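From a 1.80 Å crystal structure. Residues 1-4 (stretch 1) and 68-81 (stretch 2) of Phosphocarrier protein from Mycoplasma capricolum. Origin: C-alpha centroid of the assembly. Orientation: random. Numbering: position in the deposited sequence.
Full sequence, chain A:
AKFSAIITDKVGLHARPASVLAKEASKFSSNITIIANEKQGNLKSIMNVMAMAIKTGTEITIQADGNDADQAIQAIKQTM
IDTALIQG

Stretch 1, residues 1-4: AKFS
Stretch 2 (68-81) DADQAIQAIKQTMI

The start of a strand, K2 to S4, lies against a helix running from A69 through I81 and beyond, their N-to-C directions 23° apart and their axes 8.9 Å apart at closest approach. Register is set by CA pairs: A1 to A69 at 5.9 Å, K2 to I73 at 6.5 Å. No hydrogen bond crosses; the contact, mainly apolar, buries 355 Å² over both sides. The strand is extended (K2 -158/163, F3 -157/153), so side chains alternate: A1 and F3 point toward the helix, K2 away, its p,t,m,t chain left exposed. The helix keeps phi/psi near -60/-43, with K77 N to I73 O at 2.8 Å.

A methyl fits the close approach at A1, its CB 3.5 Å from I73 CG1 and 3.9 Å from A69 CB. I73 (chi1 -87°, chi2 -61°; m,m) contacts A1, K2 and F3: its CD1 lies 3.6 Å from F3 CD2 and 3.8 Å from K2 CA.

F3 has the most area covered. Chi1 79° (p) and chi2 88° turn its ring toward the helix, CZ reaching 3.6 Å from K77 CA. K77 CB lies over one face in a CH-pi contact, 4.0 Å from the F3 ring centroid, while its all-t chain extends to an exposed end. At the ring edge, M80 (m,t,t) places SD 3.9 Å from F3 CZ, and I76 (m,m) brings CG2 to 4.1 Å from F3 CZ.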

# COMPACT_ATOMS: atom_id res chain seq x y z
N ALA A 1 -4.31 12.15 4.17
CA ALA A 1 -3.34 12.18 3.09
C ALA A 1 -3.57 10.96 2.19
O ALA A 1 -3.87 9.89 2.68
CB ALA A 1 -1.92 12.15 3.65
N LYS A 2 -3.42 11.16 0.87
CA LYS A 2 -3.67 10.02 -0.00
C LYS A 2 -3.02 10.09 -1.35
O LYS A 2 -2.62 11.13 -1.90
CB LYS A 2 -5.18 9.87 -0.16
CG LYS A 2 -5.81 10.67 -1.24
CD LYS A 2 -7.33 10.83 -1.01
CE LYS A 2 -8.08 9.54 -1.25
NZ LYS A 2 -9.54 9.66 -0.93
N PHE A 3 -2.96 8.90 -1.98
CA PHE A 3 -2.42 8.80 -3.31
C PHE A 3 -2.97 7.55 -3.97
O PHE A 3 -3.39 6.61 -3.31
CB PHE A 3 -0.92 8.87 -3.39
CG PHE A 3 -0.17 7.60 -3.04
CD1 PHE A 3 0.09 6.66 -4.00
CD2 PHE A 3 0.26 7.39 -1.73
CE1 PHE A 3 0.78 5.49 -3.70
CE2 PHE A 3 0.95 6.24 -1.42
CZ PHE A 3 1.20 5.30 -2.40
N SER A 4 -3.03 7.62 -5.30
CA SER A 4 -3.55 6.46 -6.02
C SER A 4 -2.51 6.07 -7.01
O SER A 4 -1.66 6.88 -7.43
CB SER A 4 -4.87 6.81 -6.70
OG SER A 4 -5.84 7.23 -5.81
N ASP A 68 1.21 11.70 11.50
CA ASP A 68 2.39 11.57 10.62
C ASP A 68 2.02 11.16 9.24
O ASP A 68 2.81 10.66 8.41
CB ASP A 68 3.37 10.61 11.27
CG ASP A 68 2.91 9.26 11.61
OD1 ASP A 68 1.79 8.84 11.23
OD2 ASP A 68 3.72 8.48 12.23
N ALA A 69 0.76 11.43 8.89
CA ALA A 69 0.24 11.05 7.60
C ALA A 69 1.04 11.51 6.44
O ALA A 69 1.22 10.82 5.41
CB ALA A 69 -1.24 11.46 7.46
N ASP A 70 1.50 12.79 6.51
CA ASP A 70 2.23 13.28 5.34
C ASP A 70 3.48 12.50 5.09
O ASP A 70 3.86 12.25 3.97
CB ASP A 70 2.53 14.77 5.51
CG ASP A 70 1.24 15.58 5.38
OD1 ASP A 70 0.32 15.08 4.70
OD2 ASP A 70 1.19 16.69 5.95
N GLN A 71 4.18 12.11 6.20
CA GLN A 71 5.42 11.35 6.00
C GLN A 71 5.08 9.93 5.51
O GLN A 71 5.69 9.41 4.62
CB GLN A 71 6.23 11.27 7.29
CG GLN A 71 6.69 12.52 7.91
CD GLN A 71 7.42 12.32 9.25
OE1 GLN A 71 6.98 11.56 10.11
NE2 GLN A 71 8.53 13.01 9.41
N ALA A 72 4.07 9.38 6.17
CA ALA A 72 3.61 8.03 5.90
C ALA A 72 3.30 7.85 4.42
O ALA A 72 3.68 6.86 3.82
CB ALA A 72 2.40 7.68 6.74
N ILE A 73 2.56 8.79 3.84
CA ILE A 73 2.19 8.63 2.42
C ILE A 73 3.41 8.60 1.52
O ILE A 73 3.56 7.76 0.62
CB ILE A 73 1.24 9.78 2.05
CG1 ILE A 73 -0.23 9.42 2.37
CG2 ILE A 73 1.35 10.23 0.63
CD1 ILE A 73 -0.69 8.22 1.59
N GLN A 74 4.39 9.48 1.80
CA GLN A 74 5.61 9.49 0.99
C GLN A 74 6.42 8.23 1.17
O GLN A 74 6.96 7.69 0.20
CB GLN A 74 6.44 10.74 1.27
CG GLN A 74 5.74 12.04 1.01
CD GLN A 74 5.20 12.23 -0.39
OE1 GLN A 74 5.66 11.60 -1.33
NE2 GLN A 74 4.28 13.18 -0.52
N ALA A 75 6.49 7.78 2.44
CA ALA A 75 7.23 6.59 2.78
C ALA A 75 6.64 5.39 2.03
O ALA A 75 7.38 4.67 1.39
CB ALA A 75 7.29 6.36 4.26
N ILE A 76 5.32 5.29 2.08
CA ILE A 76 4.62 4.20 1.39
C ILE A 76 4.76 4.30 -0.14
O ILE A 76 5.04 3.33 -0.81
CB ILE A 76 3.16 4.13 1.81
CG1 ILE A 76 2.95 3.79 3.28
CG2 ILE A 76 2.39 3.15 0.90
CD1 ILE A 76 3.69 2.58 3.77
N LYS A 77 4.62 5.50 -0.68
CA LYS A 77 4.78 5.67 -2.12
C LYS A 77 6.17 5.25 -2.53
O LYS A 77 6.42 4.45 -3.44
CB LYS A 77 4.43 7.12 -2.48
CG LYS A 77 4.56 7.48 -3.94
CD LYS A 77 4.39 9.00 -4.13
CE LYS A 77 5.23 9.44 -5.34
NZ LYS A 77 5.00 10.91 -5.61
N GLN A 78 7.17 5.76 -1.79
CA GLN A 78 8.55 5.39 -2.17
C GLN A 78 8.78 3.90 -2.09
O GLN A 78 9.46 3.30 -2.91
CB GLN A 78 9.56 6.10 -1.25
CG GLN A 78 11.01 5.76 -1.68
CD GLN A 78 11.27 6.30 -3.09
OE1 GLN A 78 10.88 7.43 -3.38
NE2 GLN A 78 11.83 5.45 -3.95
N THR A 79 8.22 3.29 -1.03
CA THR A 79 8.34 1.86 -0.86
C THR A 79 7.76 1.10 -2.06
O THR A 79 8.36 0.12 -2.51
CB THR A 79 7.69 1.36 0.44
OG1 THR A 79 8.43 1.96 1.52
CG2 THR A 79 7.92 -0.16 0.58
N MET A 80 6.61 1.55 -2.55
CA MET A 80 6.01 0.88 -3.70
C MET A 80 6.87 0.99 -4.95
O MET A 80 6.96 0.07 -5.73
CB MET A 80 4.62 1.45 -3.99
CG MET A 80 3.68 1.04 -2.85
SD MET A 80 2.00 1.60 -3.19
CE MET A 80 1.15 0.74 -1.83
N ILE A 81 7.48 2.17 -5.07
CA ILE A 81 8.34 2.41 -6.21
C ILE A 81 9.57 1.52 -6.10
O ILE A 81 9.99 0.85 -7.03
CB ILE A 81 8.76 3.89 -6.27
CG1 ILE A 81 7.63 4.76 -6.80
CG2 ILE A 81 10.03 4.04 -7.11
CD1 ILE A 81 7.60 6.17 -6.37